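Local coordinates for protein SnoaL-like polyketide cyclase (Agrobacterium tumefaciens str. C58, PDB 3EHC) that is of unknown function but, as a SnoaL-like member of the NTF2 clan, may act as a polyketide cyclase or bind a small molecule in its cone-shaped fold, at residues T70-P82 and G93-F106. Sequence-based numbering, arbitrary orientation.
Sequences TRLAARLFFDCTP and GRRVQFCEHVFYDF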
loop_
_atom_site.group_PDB
_atom_site.type_symbol
_atom_site.label_atom_id
_atom_site.label_comp_id
_atom_site.label_asym_id
_atom_site.label_seq_id
_atom_site.Cartn_x
_atom_site.Cartn_y
_atom_site.Cartn_z
ATOM N N THR B 70 -16.329 -3.050 7.463
ATOM C CA THR B 70 -16.005 -1.649 7.752
ATOM C C THR B 70 -14.822 -1.108 6.983
ATOM O O THR B 70 -14.632 0.105 6.951
ATOM C CB THR B 70 -15.792 -1.404 9.283
ATOM O OG1 THR B 70 -14.642 -2.121 9.750
ATOM C CG2 THR B 70 -17.057 -1.821 10.084
ATOM N N ARG B 71 -14.030 -1.974 6.359
ATOM C CA ARG B 71 -12.779 -1.521 5.761
ATOM C C ARG B 71 -12.582 -2.039 4.346
ATOM O O ARG B 71 -13.062 -3.111 3.995
ATOM C CB ARG B 71 -11.614 -1.947 6.643
ATOM C CG ARG B 71 -11.626 -1.379 8.057
ATOM C CD ARG B 71 -10.388 -1.844 8.830
ATOM N NE ARG B 71 -9.637 -0.719 9.403
ATOM C CZ ARG B 71 -9.644 -0.362 10.692
ATOM N NH1 ARG B 71 -10.363 -1.041 11.590
ATOM N NH2 ARG B 71 -8.933 0.699 11.087
ATOM N N LEU B 72 -11.869 -1.256 3.542
ATOM C CA LEU B 72 -11.504 -1.671 2.175
ATOM C C LEU B 72 -10.043 -1.302 1.913
ATOM O O LEU B 72 -9.594 -0.213 2.297
ATOM C CB LEU B 72 -12.451 -1.063 1.110
ATOM C CG LEU B 72 -12.205 -1.369 -0.378
ATOM C CD1 LEU B 72 -13.488 -1.419 -1.153
ATOM C CD2 LEU B 72 -11.224 -0.324 -1.010
ATOM N N ALA B 73 -9.306 -2.241 1.317
ATOM C CA ALA B 73 -7.945 -2.001 0.849
ATOM C C ALA B 73 -7.951 -2.139 -0.678
ATOM O O ALA B 73 -8.487 -3.132 -1.216
ATOM C CB ALA B 73 -7.007 -2.998 1.477
ATOM N N ALA B 74 -7.365 -1.151 -1.365
ATOM C CA ALA B 74 -7.284 -1.143 -2.839
ATOM C C ALA B 74 -5.835 -1.046 -3.323
ATOM O O ALA B 74 -5.052 -0.271 -2.783
ATOM C CB ALA B 74 -8.116 0.022 -3.416
ATOM N N ARG B 75 -5.476 -1.870 -4.312
ATOM C CA ARG B 75 -4.317 -1.618 -5.156
ATOM C C ARG B 75 -4.840 -0.969 -6.433
ATOM O O ARG B 75 -5.529 -1.605 -7.206
ATOM C CB ARG B 75 -3.557 -2.896 -5.473
ATOM C CG ARG B 75 -2.414 -2.712 -6.442
ATOM C CD ARG B 75 -1.766 -4.093 -6.641
ATOM N NE ARG B 75 -0.898 -4.163 -7.800
ATOM C CZ ARG B 75 0.355 -3.717 -7.801
ATOM N NH1 ARG B 75 0.915 -3.185 -6.707
ATOM N NH2 ARG B 75 1.061 -3.845 -8.882
ATOM N N LEU B 76 -4.497 0.303 -6.614
ATOM C CA LEU B 76 -4.858 1.106 -7.761
ATOM C C LEU B 76 -3.623 1.227 -8.633
ATOM O O LEU B 76 -2.524 1.472 -8.118
ATOM C CB LEU B 76 -5.234 2.517 -7.301
ATOM C CG LEU B 76 -6.351 2.623 -6.264
ATOM C CD1 LEU B 76 -6.446 4.016 -5.620
ATOM C CD2 LEU B 76 -7.586 2.246 -6.995
ATOM N N PHE B 77 -3.830 1.096 -9.942
ATOM C CA PHE B 77 -2.808 1.198 -10.940
ATOM C C PHE B 77 -3.052 2.464 -11.786
ATOM O O PHE B 77 -4.181 2.725 -12.234
ATOM C CB PHE B 77 -2.812 -0.067 -11.811
ATOM C CG PHE B 77 -1.943 0.058 -13.027
ATOM C CD1 PHE B 77 -0.567 0.195 -12.884
ATOM C CD2 PHE B 77 -2.503 0.098 -14.312
ATOM C CE1 PHE B 77 0.251 0.341 -13.973
ATOM C CE2 PHE B 77 -1.675 0.243 -15.438
ATOM C CZ PHE B 77 -0.298 0.372 -15.264
ATOM N N PHE B 78 -1.993 3.265 -11.932
ATOM C CA PHE B 78 -2.023 4.502 -12.715
ATOM C C PHE B 78 -1.064 4.429 -13.869
ATOM O O PHE B 78 0.048 3.921 -13.738
ATOM C CB PHE B 78 -1.656 5.702 -11.850
ATOM C CG PHE B 78 -2.628 5.968 -10.753
ATOM C CD1 PHE B 78 -3.766 6.723 -10.989
ATOM C CD2 PHE B 78 -2.392 5.464 -9.452
ATOM C CE1 PHE B 78 -4.676 6.967 -9.959
ATOM C CE2 PHE B 78 -3.259 5.713 -8.419
ATOM C CZ PHE B 78 -4.404 6.461 -8.655
ATOM N N ASP B 79 -1.532 4.933 -15.002
ATOM C CA ASP B 79 -0.769 5.074 -16.219
ATOM C C ASP B 79 -1.152 6.457 -16.772
ATOM O O ASP B 79 -2.199 6.628 -17.370
ATOM C CB ASP B 79 -1.157 3.928 -17.164
ATOM C CG ASP B 79 -0.301 3.848 -18.420
ATOM O OD1 ASP B 79 0.583 4.698 -18.629
ATOM O OD2 ASP B 79 -0.516 2.892 -19.202
ATOM N N CYS B 80 -0.323 7.451 -16.492
ATOM C CA CYS B 80 -0.725 8.838 -16.626
ATOM C C CYS B 80 0.476 9.757 -16.903
ATOM O O CYS B 80 1.614 9.278 -16.988
ATOM C CB CYS B 80 -1.492 9.244 -15.373
ATOM S SG CYS B 80 -0.542 9.096 -13.900
ATOM N N THR B 81 0.203 11.059 -17.049
ATOM C CA THR B 81 1.160 12.014 -17.582
ATOM C C THR B 81 1.144 13.297 -16.725
ATOM O O THR B 81 0.477 14.270 -17.051
ATOM C CB THR B 81 0.849 12.270 -19.112
ATOM O OG1 THR B 81 0.460 11.047 -19.775
ATOM C CG2 THR B 81 2.020 12.853 -19.853
ATOM N N PRO B 82 1.886 13.281 -15.606
ATOM C CA PRO B 82 2.035 14.471 -14.760
ATOM C C PRO B 82 2.658 15.575 -15.575
ATOM O O PRO B 82 3.645 15.322 -16.248
ATOM C CB PRO B 82 2.970 13.993 -13.659
ATOM C CG PRO B 82 2.833 12.532 -13.634
ATOM C CD PRO B 82 2.623 12.133 -15.062
ATOM N N GLY B 93 5.782 15.903 -17.974
ATOM C CA GLY B 93 5.019 15.529 -19.154
ATOM C C GLY B 93 5.339 14.172 -19.715
ATOM O O GLY B 93 4.857 13.798 -20.761
ATOM N N ARG B 94 6.148 13.400 -19.017
ATOM C CA ARG B 94 6.372 12.017 -19.426
ATOM C C ARG B 94 5.314 11.103 -18.808
ATOM O O ARG B 94 4.903 11.261 -17.649
ATOM C CB ARG B 94 7.769 11.550 -19.062
ATOM C CG ARG B 94 8.831 12.047 -20.012
ATOM C CD ARG B 94 10.184 11.777 -19.429
ATOM N NE ARG B 94 10.403 12.645 -18.297
ATOM C CZ ARG B 94 11.472 12.626 -17.520
ATOM N NH1 ARG B 94 12.473 11.787 -17.725
ATOM N NH2 ARG B 94 11.540 13.490 -16.530
ATOM N N ARG B 95 4.909 10.120 -19.598
ATOM C CA ARG B 95 3.986 9.086 -19.152
ATOM C C ARG B 95 4.662 8.079 -18.219
ATOM O O ARG B 95 5.736 7.543 -18.538
ATOM C CB ARG B 95 3.415 8.328 -20.355
ATOM C CG ARG B 95 2.508 7.160 -19.958
ATOM C CD ARG B 95 1.733 6.616 -21.144
ATOM N NE ARG B 95 0.578 7.489 -21.363
ATOM C CZ ARG B 95 -0.706 7.135 -21.249
ATOM N NH1 ARG B 95 -1.028 5.877 -20.954
ATOM N NH2 ARG B 95 -1.689 8.030 -21.473
ATOM N N VAL B 96 4.036 7.808 -17.074
ATOM C CA VAL B 96 4.634 6.942 -16.066
ATOM C C VAL B 96 3.553 6.043 -15.503
ATOM O O VAL B 96 2.387 6.386 -15.521
ATOM C CB VAL B 96 5.343 7.754 -14.923
ATOM C CG1 VAL B 96 6.678 8.453 -15.426
ATOM C CG2 VAL B 96 4.384 8.759 -14.291
ATOM N N GLN B 97 3.951 4.853 -15.063
ATOM C CA GLN B 97 3.055 3.897 -14.446
ATOM C C GLN B 97 3.495 3.665 -12.995
ATOM O O GLN B 97 4.671 3.460 -12.709
ATOM C CB GLN B 97 3.028 2.556 -15.178
ATOM C CG GLN B 97 2.494 2.602 -16.590
ATOM C CD GLN B 97 3.552 3.083 -17.536
ATOM O OE1 GLN B 97 4.703 2.715 -17.386
ATOM N NE2 GLN B 97 3.183 3.935 -18.494
ATOM N N PHE B 98 2.551 3.728 -12.085
ATOM C CA PHE B 98 2.836 3.466 -10.689
ATOM C C PHE B 98 1.565 3.061 -9.982
ATOM O O PHE B 98 0.468 3.377 -10.424
ATOM C CB PHE B 98 3.401 4.719 -10.014
ATOM C CG PHE B 98 2.498 5.913 -10.099
ATOM C CD1 PHE B 98 2.538 6.746 -11.196
ATOM C CD2 PHE B 98 1.623 6.212 -9.078
ATOM C CE1 PHE B 98 1.705 7.824 -11.291
ATOM C CE2 PHE B 98 0.802 7.302 -9.168
ATOM C CZ PHE B 98 0.839 8.113 -10.277
ATOM N N CYS B 99 1.715 2.367 -8.864
ATOM C CA CYS B 99 0.558 1.959 -8.085
ATOM C C CYS B 99 0.454 2.746 -6.794
ATOM O O CYS B 99 1.420 3.351 -6.332
ATOM C CB CYS B 99 0.616 0.470 -7.780
ATOM S SG CYS B 99 0.359 -0.549 -9.198
ATOM N N GLU B 100 -0.752 2.731 -6.243
ATOM C CA GLU B 100 -1.051 3.276 -4.927
ATOM C C GLU B 100 -1.748 2.157 -4.136
ATOM O O GLU B 100 -2.653 1.497 -4.657
ATOM C CB GLU B 100 -1.990 4.466 -5.040
ATOM C CG GLU B 100 -2.257 5.187 -3.713
ATOM C CD GLU B 100 -3.405 6.204 -3.802
ATOM O OE1 GLU B 100 -3.839 6.541 -4.923
ATOM O OE2 GLU B 100 -3.873 6.675 -2.739
ATOM N N HIS B 101 -1.298 1.943 -2.901
ATOM C CA HIS B 101 -1.933 1.010 -1.971
ATOM C C HIS B 101 -2.578 1.796 -0.847
ATOM O O HIS B 101 -1.921 2.506 -0.096
ATOM C CB HIS B 101 -0.931 0.053 -1.387
ATOM C CG HIS B 101 -0.422 -0.950 -2.374
ATOM N ND1 HIS B 101 0.346 -2.030 -2.008
ATOM C CD2 HIS B 101 -0.570 -1.028 -3.716
ATOM C CE1 HIS B 101 0.636 -2.745 -3.078
ATOM N NE2 HIS B 101 0.089 -2.157 -4.127
ATOM N N VAL B 102 -3.883 1.642 -0.713
ATOM C CA VAL B 102 -4.647 2.523 0.149
ATOM C C VAL B 102 -5.673 1.732 0.972
ATOM O O VAL B 102 -6.317 0.820 0.480
ATOM C CB VAL B 102 -5.269 3.702 -0.697
ATOM C CG1 VAL B 102 -6.003 3.151 -1.873
ATOM C CG2 VAL B 102 -6.128 4.699 0.178
ATOM N N PHE B 103 -5.743 2.078 2.251
ATOM C CA PHE B 103 -6.735 1.559 3.207
ATOM C C PHE B 103 -7.797 2.626 3.516
ATOM O O PHE B 103 -7.470 3.801 3.705
ATOM C CB PHE B 103 -6.055 1.133 4.531
ATOM C CG PHE B 103 -5.238 -0.098 4.408
ATOM C CD1 PHE B 103 -3.927 -0.027 3.940
ATOM C CD2 PHE B 103 -5.771 -1.353 4.697
ATOM C CE1 PHE B 103 -3.182 -1.173 3.765
ATOM C CE2 PHE B 103 -4.979 -2.516 4.528
ATOM C CZ PHE B 103 -3.721 -2.408 4.068
ATOM N N TYR B 104 -9.055 2.199 3.551
ATOM C CA TYR B 104 -10.182 3.060 3.904
ATOM C C TYR B 104 -10.946 2.487 5.088
ATOM O O TYR B 104 -11.239 1.289 5.130
ATOM C CB TYR B 104 -11.162 3.215 2.745
ATOM C CG TYR B 104 -10.560 3.721 1.445
ATOM C CD1 TYR B 104 -9.993 2.835 0.540
ATOM C CD2 TYR B 104 -10.565 5.083 1.124
ATOM C CE1 TYR B 104 -9.461 3.267 -0.657
ATOM C CE2 TYR B 104 -10.008 5.544 -0.084
ATOM C CZ TYR B 104 -9.463 4.615 -0.977
ATOM O OH TYR B 104 -8.914 5.017 -2.181
ATOM N N ASP B 105 -11.240 3.353 6.056
ATOM C CA ASP B 105 -12.131 3.021 7.143
ATOM C C ASP B 105 -13.436 3.730 6.777
ATOM O O ASP B 105 -13.445 4.939 6.566
ATOM C CB ASP B 105 -11.510 3.470 8.475
ATOM C CG ASP B 105 -12.248 2.949 9.715
ATOM O OD1 ASP B 105 -13.005 1.920 9.683
ATOM O OD2 ASP B 105 -12.058 3.620 10.764
ATOM N N PHE B 106 -14.511 2.950 6.639
ATOM C CA PHE B 106 -15.844 3.458 6.311
ATOM C C PHE B 106 -16.668 3.625 7.583
ATOM O O PHE B 106 -16.545 2.831 8.519
ATOM C CB PHE B 106 -16.576 2.509 5.357
ATOM C CG PHE B 106 -16.222 2.703 3.925
ATOM C CD1 PHE B 106 -15.060 2.127 3.401
ATOM C CD2 PHE B 106 -17.031 3.474 3.097
ATOM C CE1 PHE B 106 -14.708 2.311 2.078
ATOM C CE2 PHE B 106 -16.699 3.665 1.780
ATOM C CZ PHE B 106 -15.520 3.072 1.263
#
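R71 to C80 and V96 to F106 pair as long antiparallel neighbours, axes approaching to 4.7 Å at 160°, with backbone bonds running from T70 O and F106 N to the C80–V96 pair and, past it, G93 N bonded to P82 O. On the face bearing R75, F77 and D79, R75 runs extended beside H101, CG anti to the backbone N (chi1 175°), which brings NH1 to H101 NE2 at 2.9 Å. The bond lies near both planes, although guanidinium and imidazole are turned 74° apart. E63 takes R75 NE in a salt bridge. Further along, Q97 NE2 meets D79 OD1 almost straight at 2.7 Å, from above the carboxylate plane; R95 NH1 adds a salt bridge to the same oxygen, its hydrogen bond weak and bent.

These are inner strands of the curved sheet of the NTF2-like alpha+beta cone. R71, A73, R75, H101 and F103 pack on the second subunit, where F103 meets the other chain's H101 edge-to-face. On the opposite face, L72 CD2 packs against Y104 CD1 at 3.7 Å beneath helix 5-17, and Y104 OH is hydrogen-bonded to Y9 OH. Toward the other end F78 lays its CB over the F98 ring, 3.9 Å from the centroid, while the two rings, slid apart, barely overlap. C80 SG approaches F98 CE1 obliquely at 3.7 Å. E100 brings OE1 to the edge of F78; E100 OE2 is hydrogen-bonded to S116 OG.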